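YfnB (PDB 3ED5) is a putative HAD-superfamily hydrolase of the YjjG family, probably a 5'-nucleotidase that removes phosphate from nucleoside monophosphates. Local coordinates at residues Leu11-Asp16 with Phe156-Lys161; Ala58-Lys63 with Ser185-Ile190. One frame throughout, in Å; residues are numbered along the deposited sequence.

Contact 1. Residues Leu11-Asp16 with Phe156-Lys161. With FMT (formic acid), chain D; FMT (formic acid), chain C.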
ATOM      1  N   LEU A  11       7.621  -7.408   7.102  1.00 29.76           N
ATOM      2  CA  LEU A  11       6.285  -6.874   6.941  1.00 29.26           C
ATOM      3  C   LEU A  11       6.251  -6.073   5.633  1.00 30.16           C
ATOM      4  O   LEU A  11       7.002  -5.110   5.472  1.00 30.59           O
ATOM      5  CB  LEU A  11       5.922  -5.945   8.107  1.00 29.99           C
ATOM      6  CG  LEU A  11       6.229  -6.454   9.543  1.00 30.27           C
ATOM      7  CD1 LEU A  11       5.765  -5.402  10.558  1.00 29.60           C
ATOM      8  CD2 LEU A  11       5.551  -7.793   9.847  1.00 30.75           C
ATOM      9  N   PHE A  12       5.394  -6.498   4.719  1.00 31.10           N
ATOM     10  CA  PHE A  12       5.340  -5.838   3.415  1.00 30.83           C
ATOM     11  C   PHE A  12       4.041  -5.066   3.282  1.00 31.04           C
ATOM     12  O   PHE A  12       2.956  -5.590   3.498  1.00 30.94           O
ATOM     13  CB  PHE A  12       5.365  -6.886   2.282  1.00 31.47           C
ATOM     14  CG  PHE A  12       6.731  -7.365   1.913  1.00 32.52           C
ATOM     15  CD1 PHE A  12       7.496  -6.720   0.944  1.00 31.78           C
ATOM     16  CD2 PHE A  12       7.256  -8.510   2.532  1.00 31.31           C
ATOM     17  CE1 PHE A  12       8.803  -7.185   0.626  1.00 32.15           C
ATOM     18  CE2 PHE A  12       8.538  -8.996   2.198  1.00 33.70           C
ATOM     19  CZ  PHE A  12       9.305  -8.339   1.258  1.00 33.71           C
ATOM     20  N   ASP A  13       4.177  -3.815   2.866  1.00 31.54           N
ATOM     21  CA  ASP A  13       3.069  -3.065   2.295  0.50 31.53           C
ATOM     22  C   ASP A  13       2.685  -3.717   0.948  1.00 31.56           C
ATOM     23  O   ASP A  13       3.480  -4.443   0.348  1.00 31.40           O
ATOM     24  CB  ASP A  13       3.522  -1.608   2.112  0.50 31.65           C
ATOM     25  CG  ASP A  13       2.496  -0.762   1.377  0.50 31.99           C
ATOM     26  OD1 ASP A  13       1.400  -0.493   1.930  0.50 30.47           O
ATOM     27  OD2 ASP A  13       2.821  -0.367   0.254  0.50 34.33           O
ATOM     28  N   VAL A  14       1.466  -3.446   0.454  1.00 31.31           N
ATOM     29  CA  VAL A  14       0.996  -4.049  -0.808  1.00 31.63           C
ATOM     30  C   VAL A  14       1.208  -3.076  -1.973  1.00 30.84           C
ATOM     31  O   VAL A  14       1.972  -3.336  -2.924  1.00 31.21           O
ATOM     32  CB  VAL A  14      -0.519  -4.444  -0.726  1.00 30.99           C
ATOM     33  CG1 VAL A  14      -1.019  -5.032  -2.066  1.00 30.66           C
ATOM     34  CG2 VAL A  14      -0.732  -5.545   0.364  1.00 30.34           C
ATOM     35  N   ASP A  15       0.491  -1.967  -1.899  1.00 31.69           N
ATOM     36  CA  ASP A  15       0.344  -1.119  -3.100  1.00 31.16           C
ATOM     37  C   ASP A  15       1.595  -0.314  -3.418  1.00 31.56           C
ATOM     38  O   ASP A  15       2.088   0.458  -2.591  1.00 33.07           O
ATOM     39  CB  ASP A  15      -0.893  -0.219  -2.966  1.00 31.62           C
ATOM     40  CG  ASP A  15      -2.163  -1.026  -3.005  1.00 33.59           C
ATOM     41  OD1 ASP A  15      -2.171  -2.038  -3.731  1.00 33.71           O
ATOM     42  OD2 ASP A  15      -3.138  -0.652  -2.330  1.00 35.28           O
ATOM     43  N   ASP A  16       2.068  -0.521  -4.634  1.00 32.23           N
ATOM     44  CA  ASP A  16       3.302   0.071  -5.161  1.00 33.15           C
ATOM     45  C   ASP A  16       4.511  -0.368  -4.355  1.00 32.80           C
ATOM     46  O   ASP A  16       5.552   0.272  -4.412  1.00 34.26           O
ATOM     47  CB  ASP A  16       3.196   1.597  -5.259  1.00 33.58           C
ATOM     48  CG  ASP A  16       2.145   2.009  -6.263  1.00 34.39           C
ATOM     49  OD1 ASP A  16       2.052   1.338  -7.320  1.00 34.59           O
ATOM     50  OD2 ASP A  16       1.453   2.995  -5.974  1.00 38.91           O
ATOM     51  N   PHE A 156      -7.576   1.486  13.956  1.00 34.59           N
ATOM     52  CA  PHE A 156      -6.545   2.466  13.662  1.00 33.70           C
ATOM     53  C   PHE A 156      -6.028   2.186  12.239  1.00 33.14           C
ATOM     54  O   PHE A 156      -6.620   1.379  11.506  1.00 33.92           O
ATOM     55  CB  PHE A 156      -5.400   2.351  14.704  1.00 34.38           C
ATOM     56  CG  PHE A 156      -5.866   2.459  16.130  1.00 33.74           C
ATOM     57  CD1 PHE A 156      -5.927   3.687  16.769  1.00 33.32           C
ATOM     58  CD2 PHE A 156      -6.243   1.310  16.836  1.00 36.36           C
ATOM     59  CE1 PHE A 156      -6.363   3.775  18.128  1.00 31.81           C
ATOM     60  CE2 PHE A 156      -6.671   1.377  18.179  1.00 36.32           C
ATOM     61  CZ  PHE A 156      -6.748   2.623  18.815  1.00 36.71           C
ATOM     62  N   GLN A 157      -4.934   2.827  11.849  1.00 31.87           N
ATOM     63  CA  GLN A 157      -4.394   2.654  10.504  1.00 31.11           C
ATOM     64  C   GLN A 157      -2.923   3.011  10.563  1.00 30.47           C
ATOM     65  O   GLN A 157      -2.536   3.783  11.412  1.00 31.80           O
ATOM     66  CB  GLN A 157      -5.147   3.552   9.471  1.00 30.89           C
ATOM     67  CG  GLN A 157      -5.081   5.067   9.702  1.00 31.44           C
ATOM     68  CD  GLN A 157      -5.874   5.569  10.904  1.00 31.30           C
ATOM     69  OE1 GLN A 157      -6.954   5.051  11.234  1.00 34.22           O
ATOM     70  NE2 GLN A 157      -5.333   6.602  11.589  1.00 33.11           N
ATOM     71  N   LYS A 158      -2.116   2.468   9.659  1.00 32.07           N
ATOM     72  CA  LYS A 158      -0.742   2.973   9.489  1.00 32.35           C
ATOM     73  C   LYS A 158      -0.823   4.488   9.213  1.00 32.21           C
ATOM     74  O   LYS A 158      -1.706   4.933   8.437  1.00 32.51           O
ATOM     75  CB  LYS A 158      -0.002   2.287   8.329  1.00 32.26           C
ATOM     76  CG  LYS A 158       0.014   0.752   8.303  1.00 33.23           C
ATOM     77  CD  LYS A 158       0.960   0.252   7.145  1.00 35.33           C
ATOM     78  CE  LYS A 158       0.287   0.369   5.848  1.00 40.84           C
ATOM     79  NZ  LYS A 158       1.076  -0.234   4.744  1.00 34.24           N
ATOM     80  N   PRO A 159       0.066   5.293   9.828  1.00 32.89           N
ATOM     81  CA  PRO A 159       1.260   4.910  10.614  1.00 32.73           C
ATOM     82  C   PRO A 159       1.063   4.789  12.137  1.00 33.95           C
ATOM     83  O   PRO A 159       2.058   4.666  12.891  1.00 34.86           O
ATOM     84  CB  PRO A 159       2.203   6.080  10.361  1.00 32.97           C
ATOM     85  CG  PRO A 159       1.270   7.253  10.381  1.00 32.89           C
ATOM     86  CD  PRO A 159       0.072   6.745   9.554  1.00 33.39           C
HETATM   87  N   MSE A 160      -0.177   4.839  12.604  1.00 33.75           N
HETATM   88  CA  MSE A 160      -0.462   4.876  14.058  0.50 33.71           C
HETATM   89  C   MSE A 160       0.200   3.731  14.811  1.00 34.03           C
HETATM   90  O   MSE A 160       0.091   2.573  14.411  1.00 33.05           O
HETATM   91  CB  MSE A 160      -1.965   4.859  14.338  0.50 33.86           C
HETATM   92  CG  MSE A 160      -2.721   6.067  13.752  0.50 35.06           C
HETATM   93 SE   MSE A 160      -2.017   7.833  14.313  0.40 41.13          SE
HETATM   94  CE  MSE A 160      -0.822   8.208  12.855  0.50 40.90           C
ATOM     95  N   LYS A 161       0.872   4.075  15.907  1.00 33.27           N
ATOM     96  CA  LYS A 161       1.479   3.073  16.786  1.00 33.43           C
ATOM     97  C   LYS A 161       0.459   1.994  17.181  1.00 32.51           C
ATOM     98  O   LYS A 161       0.797   0.805  17.223  1.00 33.67           O
ATOM     99  CB  LYS A 161       2.156   3.771  17.984  1.00 32.92           C
ATOM    100  CG  LYS A 161       1.227   4.611  18.883  1.00 39.25           C
ATOM    101  CD  LYS A 161       1.996   5.405  19.958  1.00 43.60           C
ATOM    102  CE  LYS A 161       1.053   6.114  20.951  1.00 44.75           C
ATOM    103  NZ  LYS A 161       1.843   6.731  22.067  1.00 44.68           N
TER
HETATM  104  C   FMT D 238      -7.856   6.521  14.739  1.00 38.68           C
HETATM  105  O1  FMT D 238      -7.514   7.328  13.827  1.00 34.84           O
HETATM  106  O2  FMT D 238      -8.665   5.566  14.621  1.00 38.88           O
HETATM  107  C   FMT C 237      -0.826   1.921   3.125  1.00 34.01           C
HETATM  108  O1  FMT C 237      -1.611   2.552   2.439  1.00 35.58           O
HETATM  109  O2  FMT C 237      -1.127   0.779   3.468  1.00 33.19           O

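Contact 2. Residues Ala58-Lys63 with Ser185-Ile190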
ATOM      1  N   ALA A  58      -5.359  12.515   5.217  1.00 30.87           N
ATOM      2  CA  ALA A  58      -6.264  12.884   6.331  1.00 30.78           C
ATOM      3  C   ALA A  58      -6.678  11.617   7.099  1.00 30.79           C
ATOM      4  O   ALA A  58      -6.657  11.593   8.351  1.00 31.74           O
ATOM      5  CB  ALA A  58      -7.487  13.671   5.832  1.00 31.05           C
ATOM      6  N   PHE A  59      -6.956  10.544   6.365  1.00 30.51           N
ATOM      7  CA  PHE A  59      -7.244   9.238   7.015  1.00 31.01           C
ATOM      8  C   PHE A  59      -6.052   8.699   7.825  1.00 31.38           C
ATOM      9  O   PHE A  59      -6.229   8.297   8.985  1.00 32.15           O
ATOM     10  CB  PHE A  59      -7.736   8.257   5.966  1.00 31.26           C
ATOM     11  CG  PHE A  59      -7.553   6.797   6.321  1.00 31.41           C
ATOM     12  CD1 PHE A  59      -8.310   6.190   7.330  1.00 33.65           C
ATOM     13  CD2 PHE A  59      -6.666   6.030   5.584  1.00 33.95           C
ATOM     14  CE1 PHE A  59      -8.160   4.819   7.602  1.00 34.08           C
ATOM     15  CE2 PHE A  59      -6.500   4.646   5.844  1.00 36.36           C
ATOM     16  CZ  PHE A  59      -7.257   4.058   6.866  1.00 33.65           C
ATOM     17  N   GLU A  60      -4.852   8.705   7.240  1.00 30.90           N
ATOM     18  CA  GLU A  60      -3.644   8.286   7.999  1.00 31.63           C
ATOM     19  C   GLU A  60      -3.481   9.086   9.283  1.00 32.57           C
ATOM     20  O   GLU A  60      -3.088   8.526  10.340  1.00 31.76           O
ATOM     21  CB  GLU A  60      -2.373   8.420   7.155  1.00 30.97           C
ATOM     22  CG  GLU A  60      -2.292   7.387   6.034  1.00 32.20           C
ATOM     23  CD  GLU A  60      -1.146   7.642   5.052  1.00 33.07           C
ATOM     24  OE1 GLU A  60      -0.287   8.531   5.297  1.00 34.97           O
ATOM     25  OE2 GLU A  60      -1.111   6.932   4.030  1.00 33.33           O
ATOM     26  N   GLU A  61      -3.807  10.377   9.220  1.00 31.82           N
ATOM     27  CA  GLU A  61      -3.631  11.286  10.350  1.00 33.43           C
ATOM     28  C   GLU A  61      -4.739  11.178  11.392  1.00 32.67           C
ATOM     29  O   GLU A  61      -4.692  11.858  12.428  1.00 32.85           O
ATOM     30  CB  GLU A  61      -3.581  12.745   9.854  1.00 33.51           C
ATOM     31  CG  GLU A  61      -2.347  13.099   9.056  1.00 38.02           C
ATOM     32  CD  GLU A  61      -2.608  14.304   8.103  1.00 45.31           C
ATOM     33  OE1 GLU A  61      -3.610  15.053   8.277  1.00 47.14           O
ATOM     34  OE2 GLU A  61      -1.801  14.504   7.171  1.00 48.88           O
ATOM     35  N   GLY A  62      -5.769  10.386  11.093  1.00 32.36           N
ATOM     36  CA  GLY A  62      -6.892  10.223  12.016  1.00 31.28           C
ATOM     37  C   GLY A  62      -7.969  11.295  11.924  1.00 31.47           C
ATOM     38  O   GLY A  62      -8.781  11.473  12.839  1.00 30.61           O
ATOM     39  N   LYS A  63      -7.985  11.987  10.785  1.00 31.39           N
ATOM     40  CA  LYS A  63      -8.861  13.142  10.593  1.00 31.91           C
ATOM     41  C   LYS A  63     -10.053  12.829   9.705  1.00 31.87           C
ATOM     42  O   LYS A  63     -10.909  13.712   9.445  1.00 32.67           O
ATOM     43  CB  LYS A  63      -8.033  14.302  10.000  1.00 32.69           C
ATOM     44  CG  LYS A  63      -7.011  14.846  11.009  1.00 33.39           C
ATOM     45  CD  LYS A  63      -6.145  15.935  10.377  1.00 37.88           C
ATOM     46  CE  LYS A  63      -5.241  16.578  11.408  1.00 40.57           C
ATOM     47  NZ  LYS A  63      -4.787  17.926  10.914  1.00 45.97           N
ATOM     48  N   SER A 185       5.463   4.059   1.045  1.00 34.30           N
ATOM     49  CA  SER A 185       4.919   5.290   1.644  1.00 34.66           C
ATOM     50  C   SER A 185       5.765   5.802   2.806  1.00 34.04           C
ATOM     51  O   SER A 185       5.907   5.131   3.835  1.00 33.41           O
ATOM     52  CB  SER A 185       3.471   5.079   2.109  1.00 34.11           C
ATOM     53  OG  SER A 185       3.054   6.200   2.905  1.00 35.22           O
ATOM     54  N   LEU A 186       6.326   7.004   2.659  1.00 34.10           N
ATOM     55  CA  LEU A 186       7.055   7.628   3.772  1.00 34.63           C
ATOM     56  C   LEU A 186       6.164   7.815   4.992  1.00 34.94           C
ATOM     57  O   LEU A 186       6.617   7.645   6.131  1.00 36.00           O
ATOM     58  CB  LEU A 186       7.577   9.007   3.358  1.00 34.89           C
ATOM     59  CG  LEU A 186       8.722   8.990   2.357  1.00 34.92           C
ATOM     60  CD1 LEU A 186       9.032  10.469   2.017  1.00 36.00           C
ATOM     61  CD2 LEU A 186       9.923   8.352   3.003  1.00 33.93           C
ATOM     62  N   THR A 187       4.899   8.152   4.725  1.00 36.16           N
ATOM     63  CA  THR A 187       3.978   8.510   5.785  1.00 38.00           C
ATOM     64  C   THR A 187       3.309   7.330   6.474  1.00 37.38           C
ATOM     65  O   THR A 187       3.064   7.417   7.681  1.00 39.94           O
ATOM     66  CB  THR A 187       2.905   9.523   5.325  1.00 38.47           C
ATOM     67  OG1 THR A 187       2.149   8.974   4.239  1.00 40.17           O
ATOM     68  CG2 THR A 187       3.551  10.846   4.858  1.00 40.33           C
ATOM     69  N   ALA A 188       3.003   6.258   5.747  1.00 35.32           N
ATOM     70  CA  ALA A 188       2.327   5.112   6.341  1.00 34.98           C
ATOM     71  C   ALA A 188       3.349   4.094   6.773  1.00 34.43           C
ATOM     72  O   ALA A 188       3.258   3.558   7.900  1.00 36.42           O
ATOM     73  CB  ALA A 188       1.366   4.455   5.367  1.00 34.15           C
ATOM     74  N   ASP A 189       4.304   3.795   5.879  1.00 33.03           N
ATOM     75  CA  ASP A 189       5.219   2.641   6.127  1.00 32.46           C
ATOM     76  C   ASP A 189       6.471   3.039   6.870  1.00 32.74           C
ATOM     77  O   ASP A 189       6.840   2.409   7.877  1.00 31.70           O
ATOM     78  CB  ASP A 189       5.603   1.956   4.807  1.00 33.24           C
ATOM     79  CG  ASP A 189       4.402   1.432   4.055  1.00 35.41           C
ATOM     80  OD1 ASP A 189       3.569   0.742   4.681  1.00 34.51           O
ATOM     81  OD2 ASP A 189       4.301   1.753   2.842  1.00 34.11           O
ATOM     82  N   ILE A 190       7.141   4.090   6.411  1.00 31.15           N
ATOM     83  CA  ILE A 190       8.416   4.436   7.014  1.00 32.56           C
ATOM     84  C   ILE A 190       8.214   5.130   8.357  1.00 33.03           C
ATOM     85  O   ILE A 190       8.757   4.694   9.361  1.00 32.81           O
ATOM     86  CB  ILE A 190       9.313   5.244   6.060  1.00 32.60           C
ATOM     87  CG1 ILE A 190       9.423   4.547   4.680  1.00 33.22           C
ATOM     88  CG2 ILE A 190      10.666   5.487   6.697  1.00 32.38           C
ATOM     89  CD1 ILE A 190       9.915   3.044   4.719  1.00 30.71           C
TER
HETATM   90  O   HOH W   1       0.553   6.774   2.105  1.00 37.08           O

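Contact 1. Residues Leu11-Asp16 with Phe156-Lys161
D13 meets K158 in the active-site cleft of the HAD core, where the first strand of the parallel sheet runs into the DxDxT motif. Strand 9-12 runs between neighbours 120-125 and 179-183, and its end delivers D13, the nucleophile by similarity. D13 is modelled in two conformers. In the one described here CG lies anti to the backbone N (chi1 174°). In this conformer OD1 lies 2.8 Å from K158 NZ, a salt bridge whose hydrogen bond is weak; the second conformer makes it less certain. OD2 is bonded instead to T17 OG1 of the same motif. D15, two residues on, pairs with R135. K158 comes from the loop before helix 161-169. Its chain bends at chi3 (-78°), and the two side chains approach at a slant. K158 NZ also forms a salt bridge with D189 OD1 and donates to the V124 carbonyl, so it is held by several oxygens. A formic acid lies beside it, but its position is doubtful. The peptide bond from K158 to P159 is cis. Q157 NE2 donates to O1 of a second formic acid (3.2 Å) and probably to the carbonyl of E60. A leucine here has no amide N-H and would probably leave the E60 carbonyl and the formic acid without this donor. The backbone N of M160, a selenomethionine at the N-cap position before helix 161-169, donates to Q157 O at 2.8 Å.

Contact 2. Residues Ala58-Lys63 with Ser185-Ile190
The motif IV segment of the HAD fold, a loop followed by the first turn of helix 186-195, here faces the end of helix 42-60, which belongs to the helical cap. E60 bridges the two. Its chain is extended beyond CG and crosses the T187 side chain at about a right angle. T187 OG1 donates to E60 OE1 at 2.7 Å, on the syn lone pair. The T187 hydroxyl sits between its backbone N and carbonyl carbon (chi1 59°), facing the glutamate. E60 OE1 also pairs with R57 of its own helix. The other oxygen, OE2, lies 3.7 Å from A188 CB. A water donates to OE2 at 2.5 Å and is hydrogen-bonded to S185 OG at 2.7 Å, so it links the carboxylate to the helix start. S185 is the N-cap of helix 186-195: its OG accepts from A188 N at 2.8 Å, with an angle of 160°. After E60 the chain forms a Schellman motif: G62 has positive phi, K63 N bonds to A58 O and G62 N bonds to F59 O. In the motif IV helix the S185 carbonyl accepts two bonds, from D189 N at 2.9 Å and from I190 N at 3.0 Å.

How the contacts relate
The centres of the two contacts lie about 8 Å apart, and their segments alternate along the chain: 11-16, 58-63, 156-161, 185-190. Three of them gather at the C-terminal ends of the parallel core sheet, with strands 9-12 and 179-183 side by side. Only 58-63 comes from the helical part inserted after the first strand. Contact 1 lies deep at the nucleophile, and contact 2 lies where cap and core meet. They also touch directly: besides the K158-D189 tie, P159 CB packs on T187 O at 3.1 Å. This places the cap-core contact beside the active-site cleft, as expected for a HAD hydrolase with a helical cap.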